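Local coordinates for UPF0045 protein MJ1052 (Methanocaldococcus jannaschii, PDB 2EPI) that is of unknown function but belongs to a family of thiamine-binding-type proteins and so may bind thiamine or a related small molecule, at residues V7-S12 with D54-A59; K28-F33 with M45-E50; K39-A44 with N88-K93. All blocks are in the same frame, centred on the assembly; numbering follows the deposited sequence.

Contact 1: residues V7-S12 with D54-A59; sequences VVAEVS and DEILKA
I56 meets V7 and A9 with its longer branch, which its torsions hold out from the helix: CG1 lies anti to the carbonyl carbon (chi1 -76°) and CD1 continues in an extended line (chi2 177°), so the methyl at the end reaches the strand. On the other side chi1 of -56° places V7 CG1 anti to the carbonyl carbon, which puts CG2 between the backbone N and the carbonyl carbon, facing I56; V7 CG2 meets I56 CD1 at 3.6 Å, the two side chains approaching at a slant. Two residues further along the strand, on the same face, the short A9 takes the flank of the isoleucine: A9 CB is 4.1 Å from I56 CD1 and 4.2 Å from I56 CG2, so both branches close on a single methyl. I56 CD1 also passes 4.1 Å from V7 O.

The surroundings extend this layer. L38 touches I56, while I80 of strand 73-83 packs on A9. V8 and E10 start toward the other side of the sheet. Within the helix segment, K58 NZ and E55 OE2 form a salt bridge of 3.0 Å, and D54 pairs with K61 of a third subunit. With no hydrogen bond between 7-12 and 54-59, the contact has no directional tie; close fit and exclusion of water would hold I56 against the sheet.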
loop_
_atom_site.group_PDB
_atom_site.type_symbol
_atom_site.label_atom_id
_atom_site.label_comp_id
_atom_site.label_asym_id
_atom_site.label_seq_id
_atom_site.Cartn_x
_atom_site.Cartn_y
_atom_site.Cartn_z
ATOM N N VAL A 7 7.028 -16.455 5.573
ATOM C CA VAL A 7 5.999 -15.425 5.534
ATOM C C VAL A 7 5.456 -15.349 4.113
ATOM O O VAL A 7 6.033 -15.917 3.189
ATOM C CB VAL A 7 6.561 -14.020 5.892
ATOM C CG1 VAL A 7 7.243 -14.054 7.251
ATOM C CG2 VAL A 7 7.539 -13.555 4.813
ATOM N N VAL A 8 4.329 -14.669 3.950
ATOM C CA VAL A 8 3.744 -14.469 2.626
ATOM C C VAL A 8 3.873 -12.970 2.407
ATOM O O VAL A 8 3.699 -12.187 3.340
ATOM C CB VAL A 8 2.253 -14.856 2.579
ATOM C CG1 VAL A 8 1.708 -14.633 1.170
ATOM C CG2 VAL A 8 2.081 -16.307 2.973
ATOM N N ALA A 9 4.187 -12.556 1.188
ATOM C CA ALA A 9 4.347 -11.129 0.937
ATOM C C ALA A 9 3.898 -10.752 -0.461
ATOM O O ALA A 9 3.662 -11.616 -1.299
ATOM C CB ALA A 9 5.801 -10.748 1.120
ATOM N N GLU A 10 3.756 -9.453 -0.696
ATOM C CA GLU A 10 3.390 -8.980 -2.020
ATOM C C GLU A 10 4.284 -7.803 -2.354
ATOM O O GLU A 10 4.503 -6.916 -1.526
ATOM C CB GLU A 10 1.922 -8.564 -2.093
ATOM C CG GLU A 10 1.514 -8.143 -3.510
ATOM C CD GLU A 10 0.021 -7.949 -3.670
ATOM O OE1 GLU A 10 -0.585 -7.285 -2.805
ATOM O OE2 GLU A 10 -0.546 -8.457 -4.670
ATOM N N VAL A 11 4.808 -7.805 -3.571
ATOM C CA VAL A 11 5.699 -6.745 -4.010
ATOM C C VAL A 11 5.203 -6.115 -5.301
ATOM O O VAL A 11 4.701 -6.803 -6.187
ATOM C CB VAL A 11 7.118 -7.288 -4.272
ATOM C CG1 VAL A 11 7.993 -6.194 -4.890
ATOM C CG2 VAL A 11 7.734 -7.809 -2.974
ATOM N N SER A 12 5.329 -4.799 -5.392
ATOM C CA SER A 12 4.959 -4.097 -6.608
ATOM C C SER A 12 6.024 -3.030 -6.789
ATOM O O SER A 12 6.449 -2.385 -5.826
ATOM C CB SER A 12 3.572 -3.460 -6.502
ATOM O OG SER A 12 3.557 -2.389 -5.579
ATOM N N ASP A 54 14.129 -12.989 5.418
ATOM C CA ASP A 54 15.359 -12.352 4.979
ATOM C C ASP A 54 15.560 -12.496 3.474
ATOM O O ASP A 54 16.035 -11.571 2.818
ATOM C CB ASP A 54 16.565 -12.924 5.729
ATOM C CG ASP A 54 16.540 -12.587 7.205
ATOM O OD1 ASP A 54 16.136 -11.455 7.544
ATOM O OD2 ASP A 54 16.932 -13.447 8.025
ATOM N N GLU A 55 15.196 -13.648 2.921
ATOM C CA GLU A 55 15.349 -13.848 1.487
ATOM C C GLU A 55 14.417 -12.913 0.722
ATOM O O GLU A 55 14.784 -12.382 -0.328
ATOM C CB GLU A 55 15.070 -15.304 1.109
ATOM C CG GLU A 55 16.122 -16.274 1.642
ATOM C CD GLU A 55 17.532 -15.875 1.233
ATOM O OE1 GLU A 55 17.808 -15.835 0.016
ATOM O OE2 GLU A 55 18.364 -15.598 2.125
ATOM N N ILE A 56 13.216 -12.707 1.249
ATOM C CA ILE A 56 12.255 -11.825 0.595
ATOM C C ILE A 56 12.748 -10.384 0.646
ATOM O O ILE A 56 12.591 -9.634 -0.318
ATOM C CB ILE A 56 10.854 -11.943 1.246
ATOM C CG1 ILE A 56 10.201 -13.254 0.789
ATOM C CG2 ILE A 56 9.977 -10.743 0.864
ATOM C CD1 ILE A 56 8.850 -13.533 1.413
ATOM N N LEU A 57 13.354 -9.999 1.766
ATOM C CA LEU A 57 13.882 -8.644 1.904
ATOM C C LEU A 57 15.016 -8.417 0.905
ATOM O O LEU A 57 15.092 -7.365 0.269
ATOM C CB LEU A 57 14.377 -8.413 3.335
ATOM C CG LEU A 57 13.256 -8.322 4.372
ATOM C CD1 LEU A 57 13.835 -8.410 5.773
ATOM C CD2 LEU A 57 12.490 -7.026 4.180
ATOM N N LYS A 58 15.893 -9.408 0.764
ATOM C CA LYS A 58 17.008 -9.304 -0.173
ATOM C C LYS A 58 16.477 -9.269 -1.604
ATOM O O LYS A 58 16.966 -8.511 -2.438
ATOM C CB LYS A 58 17.951 -10.504 -0.046
ATOM C CG LYS A 58 18.624 -10.692 1.303
ATOM C CD LYS A 58 19.452 -11.975 1.267
ATOM C CE LYS A 58 19.960 -12.378 2.635
ATOM N NZ LYS A 58 20.634 -13.711 2.562
ATOM N N ALA A 59 15.487 -10.113 -1.885
ATOM C CA ALA A 59 14.901 -10.180 -3.218
ATOM C C ALA A 59 14.216 -8.862 -3.536
ATOM O O ALA A 59 14.293 -8.364 -4.658
ATOM C CB ALA A 59 13.894 -11.329 -3.302
#

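Contact 2: residues K28-F33 with M45-E50; sequences KAIEVF and MGTVLE
F33 reaches from the last turn of helix 23-33 to T47 and L49, one ring serving two strand residues. With F33 CG anti to the carbonyl carbon (chi1 -60°), the ring is carried toward the strand. At its base, F33 CB lies 4.1 Å from L49 CD2, and the same methyl is 4.0 Å from F33 CG. Along one side of the ring, CD1 and CE1 run beneath the other leucine branch, with F33 CE1 4.0 Å from L49 CD1. Along the other, CD2 meets T47 CG2, and F33 CE2 comes obliquely within 4.0 Å of T47 CB.

The leucine crosses the phenylalanine at about a right angle and lies over one ring face in a CH-pi contact, L49 CD1 standing 4.3 Å from the F33 ring centroid and 22° off its normal. The opposite face has A29 O of its own helix above it, offset toward the rim. I30 adds a smaller touch, its CG1 4.0 Å from T47 OG1; that hydroxyl is hydrogen-bonded to T42 OG1 on the adjoining strand.

The axes of segments 28-33 and 46-50 run nearly parallel, 6° apart, and approach to 10.3 Å. V11 of strand 6-16 and A63 of helix 53-68 also touch F33. The chain order beta-alpha-beta-beta-alpha-beta, with sheet order 39-43, 46-50, 6-16, 73-83 and both helices on one face, is that of the ferredoxin-like fold.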
loop_
_atom_site.group_PDB
_atom_site.type_symbol
_atom_site.label_atom_id
_atom_site.label_comp_id
_atom_site.label_asym_id
_atom_site.label_seq_id
_atom_site.Cartn_x
_atom_site.Cartn_y
_atom_site.Cartn_z
ATOM N N LYS A 28 11.624 -7.724 -15.501
ATOM C CA LYS A 28 12.977 -7.789 -14.966
ATOM C C LYS A 28 12.953 -8.121 -13.473
ATOM O O LYS A 28 13.719 -8.961 -12.999
ATOM C CB LYS A 28 13.678 -6.449 -15.193
ATOM C CG LYS A 28 15.194 -6.505 -15.143
ATOM C CD LYS A 28 15.799 -5.146 -15.475
ATOM C CE LYS A 28 17.316 -5.219 -15.585
ATOM N NZ LYS A 28 17.945 -3.866 -15.593
ATOM N N ALA A 29 12.062 -7.459 -12.741
ATOM C CA ALA A 29 11.932 -7.673 -11.303
ATOM C C ALA A 29 11.519 -9.106 -10.998
ATOM O O ALA A 29 12.058 -9.739 -10.092
ATOM C CB ALA A 29 10.912 -6.704 -10.723
ATOM N N ILE A 30 10.554 -9.611 -11.759
ATOM C CA ILE A 30 10.078 -10.972 -11.568
ATOM C C ILE A 30 11.215 -11.972 -11.750
ATOM O O ILE A 30 11.338 -12.926 -10.984
ATOM C CB ILE A 30 8.943 -11.301 -12.559
ATOM C CG1 ILE A 30 7.699 -10.479 -12.203
ATOM C CG2 ILE A 30 8.636 -12.791 -12.527
ATOM C CD1 ILE A 30 6.550 -10.649 -13.171
ATOM N N GLU A 31 12.053 -11.750 -12.757
ATOM C CA GLU A 31 13.171 -12.651 -12.997
ATOM C C GLU A 31 14.119 -12.681 -11.801
ATOM O O GLU A 31 14.742 -13.705 -11.516
ATOM C CB GLU A 31 13.929 -12.239 -14.260
ATOM C CG GLU A 31 13.150 -12.501 -15.535
ATOM C CD GLU A 31 12.714 -13.950 -15.655
ATOM O OE1 GLU A 31 13.595 -14.835 -15.714
ATOM O OE2 GLU A 31 11.490 -14.204 -15.683
ATOM N N VAL A 32 14.232 -11.560 -11.102
ATOM C CA VAL A 32 15.097 -11.504 -9.936
ATOM C C VAL A 32 14.549 -12.423 -8.845
ATOM O O VAL A 32 15.303 -13.158 -8.211
ATOM C CB VAL A 32 15.208 -10.063 -9.390
ATOM C CG1 VAL A 32 15.818 -10.078 -7.998
ATOM C CG2 VAL A 32 16.060 -9.222 -10.328
ATOM N N PHE A 33 13.234 -12.388 -8.637
ATOM C CA PHE A 33 12.610 -13.221 -7.611
ATOM C C PHE A 33 12.895 -14.702 -7.824
ATOM O O PHE A 33 12.997 -15.469 -6.866
ATOM C CB PHE A 33 11.090 -13.020 -7.589
ATOM C CG PHE A 33 10.661 -11.612 -7.304
ATOM C CD1 PHE A 33 11.273 -10.870 -6.301
ATOM C CD2 PHE A 33 9.616 -11.036 -8.021
ATOM C CE1 PHE A 33 10.852 -9.570 -6.015
ATOM C CE2 PHE A 33 9.188 -9.741 -7.744
ATOM C CZ PHE A 33 9.807 -9.006 -6.738
ATOM N N MET A 45 -1.470 -6.940 -10.473
ATOM C CA MET A 45 -1.131 -5.731 -9.718
ATOM C C MET A 45 0.120 -5.832 -8.837
ATOM O O MET A 45 0.485 -4.879 -8.146
ATOM C CB MET A 45 -2.321 -5.312 -8.849
ATOM C CG MET A 45 -3.536 -4.809 -9.635
ATOM S SD MET A 45 -3.209 -3.257 -10.525
ATOM C CE MET A 45 -3.267 -2.057 -9.181
ATOM N N GLY A 46 0.773 -6.982 -8.858
ATOM C CA GLY A 46 1.968 -7.160 -8.053
ATOM C C GLY A 46 2.356 -8.620 -8.077
ATOM O O GLY A 46 1.784 -9.403 -8.837
ATOM N N THR A 47 3.330 -8.983 -7.253
ATOM C CA THR A 47 3.781 -10.367 -7.175
ATOM C C THR A 47 3.732 -10.848 -5.735
ATOM O O THR A 47 4.226 -10.172 -4.836
ATOM C CB THR A 47 5.218 -10.512 -7.680
ATOM O OG1 THR A 47 5.279 -10.132 -9.059
ATOM C CG2 THR A 47 5.691 -11.961 -7.532
ATOM N N VAL A 48 3.126 -12.011 -5.519
ATOM C CA VAL A 48 3.036 -12.590 -4.185
ATOM C C VAL A 48 4.214 -13.544 -4.024
ATOM O O VAL A 48 4.543 -14.296 -4.940
ATOM C CB VAL A 48 1.697 -13.353 -3.985
ATOM C CG1 VAL A 48 1.731 -14.158 -2.687
ATOM C CG2 VAL A 48 0.550 -12.361 -3.953
ATOM N N LEU A 49 4.860 -13.496 -2.866
ATOM C CA LEU A 49 6.012 -14.346 -2.610
ATOM C C LEU A 49 5.809 -15.097 -1.307
ATOM O O LEU A 49 5.139 -14.607 -0.396
ATOM C CB LEU A 49 7.288 -13.495 -2.511
ATOM C CG LEU A 49 7.597 -12.535 -3.662
ATOM C CD1 LEU A 49 8.698 -11.560 -3.247
ATOM C CD2 LEU A 49 8.003 -13.332 -4.895
ATOM N N GLU A 50 6.385 -16.293 -1.238
ATOM C CA GLU A 50 6.316 -17.130 -0.049
ATOM C C GLU A 50 7.722 -17.658 0.211
ATOM O O GLU A 50 8.362 -18.203 -0.687
ATOM C CB GLU A 50 5.369 -18.315 -0.255
ATOM C CG GLU A 50 5.340 -19.265 0.948
ATOM C CD GLU A 50 4.683 -20.602 0.640
ATOM O OE1 GLU A 50 3.524 -20.608 0.179
ATOM O OE2 GLU A 50 5.328 -21.651 0.864
#

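Contact 3: residues K39-A44 with N88-K93; sequences KVETNA and NTIERK
I90 presses its terminal methyl against E41 and K39, and the contact sorts into apolar touches, hydrogen bonds and salt bridges. The apolar part comes first: I90 CD1 lies 3.7 Å from E41 CG and, more loosely, 4.5 Å from K39 CB. It is thus the aliphatic bases of two charged residues that meet the isoleucine. I90 CD1 is carried there by an extended chain (chi2 176°), whereas E41 bends at chi2 (-60°) beyond the methylene that does the touching.

Hydrogen bonding fixes the start of the helix. T89 is the N-cap, and its OG1 accepts from R92 N at 3.1 Å in a nearly straight bond, N-H to acceptor 165°; K93 N follows with a backbone bond to T89 O of 3.2 Å. One carboxylate oxygen of E50 accepts from I90 N, and K93 NZ reaches across the assembly to A44 O of the second subunit.

Two salt bridges complete the account. The other oxygen of E50 pairs with K39 NZ, so this glutamate links the helix start and K39, while K93 NZ is paired with D81 of its own chain.

Helix 90-96 therefore begins against the edge strand 39-43 and its neighbour 46-50, where V48 also touches I90, on the sheet face opposite the one from which V40 meets F33 of helix 23-33.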
loop_
_atom_site.group_PDB
_atom_site.type_symbol
_atom_site.label_atom_id
_atom_site.label_comp_id
_atom_site.label_asym_id
_atom_site.label_seq_id
_atom_site.Cartn_x
_atom_site.Cartn_y
_atom_site.Cartn_z
ATOM N N LYS A 39 8.491 -19.075 -3.517
ATOM C CA LYS A 39 7.393 -19.456 -4.394
ATOM C C LYS A 39 6.954 -18.102 -4.954
ATOM O O LYS A 39 6.782 -17.149 -4.195
ATOM C CB LYS A 39 6.249 -20.101 -3.603
ATOM C CG LYS A 39 6.535 -21.524 -3.136
ATOM C CD LYS A 39 5.248 -22.242 -2.742
ATOM C CE LYS A 39 5.501 -23.709 -2.413
ATOM N NZ LYS A 39 6.403 -23.860 -1.239
ATOM N N VAL A 40 6.794 -18.010 -6.270
ATOM C CA VAL A 40 6.419 -16.748 -6.902
ATOM C C VAL A 40 5.082 -16.839 -7.634
ATOM O O VAL A 40 4.921 -17.645 -8.553
ATOM C CB VAL A 40 7.514 -16.306 -7.903
ATOM C CG1 VAL A 40 7.195 -14.937 -8.469
ATOM C CG2 VAL A 40 8.872 -16.295 -7.213
ATOM N N GLU A 41 4.129 -16.006 -7.223
ATOM C CA GLU A 41 2.802 -15.973 -7.827
ATOM C C GLU A 41 2.487 -14.551 -8.276
ATOM O O GLU A 41 2.052 -13.726 -7.481
ATOM C CB GLU A 41 1.744 -16.435 -6.821
ATOM C CG GLU A 41 1.846 -17.904 -6.427
ATOM C CD GLU A 41 1.708 -18.834 -7.617
ATOM O OE1 GLU A 41 0.821 -18.589 -8.459
ATOM O OE2 GLU A 41 2.479 -19.816 -7.708
ATOM N N THR A 42 2.712 -14.277 -9.555
ATOM C CA THR A 42 2.469 -12.953 -10.118
ATOM C C THR A 42 1.015 -12.738 -10.515
ATOM O O THR A 42 0.386 -13.610 -11.112
ATOM C CB THR A 42 3.344 -12.715 -11.373
ATOM O OG1 THR A 42 4.726 -12.682 -10.996
ATOM C CG2 THR A 42 2.978 -11.391 -12.044
ATOM N N ASN A 43 0.478 -11.581 -10.153
ATOM C CA ASN A 43 -0.881 -11.233 -10.525
ATOM C C ASN A 43 -0.810 -9.918 -11.297
ATOM O O ASN A 43 0.276 -9.374 -11.499
ATOM C CB ASN A 43 -1.793 -11.143 -9.288
ATOM C CG ASN A 43 -1.352 -10.091 -8.286
ATOM O OD1 ASN A 43 -1.461 -8.891 -8.538
ATOM N ND2 ASN A 43 -0.871 -10.542 -7.129
ATOM N N ALA A 44 -1.952 -9.411 -11.742
ATOM C CA ALA A 44 -1.979 -8.185 -12.526
ATOM C C ALA A 44 -1.597 -6.898 -11.799
ATOM O O ALA A 44 -1.414 -5.870 -12.444
ATOM C CB ALA A 44 -3.359 -8.024 -13.171
ATOM N N ASN A 88 2.525 -20.202 7.392
ATOM C CA ASN A 88 2.554 -19.014 6.538
ATOM C C ASN A 88 2.770 -19.387 5.075
ATOM O O ASN A 88 3.849 -19.172 4.530
ATOM C CB ASN A 88 3.682 -18.077 6.989
ATOM C CG ASN A 88 3.427 -17.476 8.360
ATOM O OD1 ASN A 88 2.567 -16.609 8.520
ATOM N ND2 ASN A 88 4.169 -17.943 9.361
ATOM N N THR A 89 1.745 -19.941 4.436
ATOM C CA THR A 89 1.872 -20.328 3.034
ATOM C C THR A 89 0.745 -19.765 2.184
ATOM O O THR A 89 -0.332 -19.445 2.686
ATOM C CB THR A 89 1.861 -21.859 2.862
ATOM O OG1 THR A 89 0.590 -22.376 3.281
ATOM C CG2 THR A 89 2.960 -22.496 3.693
ATOM N N ILE A 90 1.011 -19.652 0.889
ATOM C CA ILE A 90 0.032 -19.153 -0.065
ATOM C C ILE A 90 -1.114 -20.158 -0.113
ATOM O O ILE A 90 -2.284 -19.788 -0.187
ATOM C CB ILE A 90 0.667 -19.024 -1.464
ATOM C CG1 ILE A 90 1.740 -17.926 -1.442
ATOM C CG2 ILE A 90 -0.403 -18.726 -2.508
ATOM C CD1 ILE A 90 2.494 -17.780 -2.754
ATOM N N GLU A 91 -0.757 -21.437 -0.054
ATOM C CA GLU A 91 -1.733 -22.523 -0.090
ATOM C C GLU A 91 -2.776 -22.387 1.014
ATOM O O GLU A 91 -3.978 -22.366 0.747
ATOM C CB GLU A 91 -1.022 -23.871 0.059
ATOM C CG GLU A 91 -1.945 -25.076 -0.059
ATOM C CD GLU A 91 -1.279 -26.366 0.372
ATOM O OE1 GLU A 91 -0.149 -26.636 -0.089
ATOM O OE2 GLU A 91 -1.887 -27.115 1.170
ATOM N N ARG A 92 -2.315 -22.303 2.258
ATOM C CA ARG A 92 -3.236 -22.187 3.378
ATOM C C ARG A 92 -4.103 -20.937 3.271
ATOM O O ARG A 92 -5.295 -20.977 3.570
ATOM C CB ARG A 92 -2.478 -22.168 4.708
ATOM C CG ARG A 92 -3.394 -22.295 5.918
ATOM C CD ARG A 92 -2.661 -21.972 7.205
ATOM N NE ARG A 92 -2.205 -20.586 7.229
ATOM C CZ ARG A 92 -3.014 -19.530 7.231
ATOM N NH1 ARG A 92 -4.330 -19.697 7.215
ATOM N NH2 ARG A 92 -2.505 -18.304 7.243
ATOM N N LYS A 93 -3.509 -19.825 2.848
ATOM C CA LYS A 93 -4.268 -18.584 2.720
ATOM C C LYS A 93 -5.392 -18.722 1.699
ATOM O O LYS A 93 -6.525 -18.316 1.955
ATOM C CB LYS A 93 -3.355 -17.423 2.310
ATOM C CG LYS A 93 -2.291 -17.066 3.340
ATOM C CD LYS A 93 -1.825 -15.625 3.178
ATOM C CE LYS A 93 -2.940 -14.650 3.537
ATOM N NZ LYS A 93 -2.517 -13.226 3.454
#

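The three contacts surround one antiparallel sheet, ordered 39-43, 46-50, 6-16, 73-83. Contacts 1 and 2, centres about 9 Å apart, place helices 53-68 and 23-33 on one face, bearing on neighbouring strands; contact 3, about 11 Å from the centre of each, sets helix 90-96 on the other face. Along the chain, both segments of contact 2 fall between those of contact 1, while contact 3 alternates with each of them. The strands join them directly: A9 O is 2.7 Å from L49 N, and V48 N is 2.8 Å from E41 O, both probable hydrogen bonds. A ferredoxin-like core thus gains a C-terminal helix on the face where a second subunit packs.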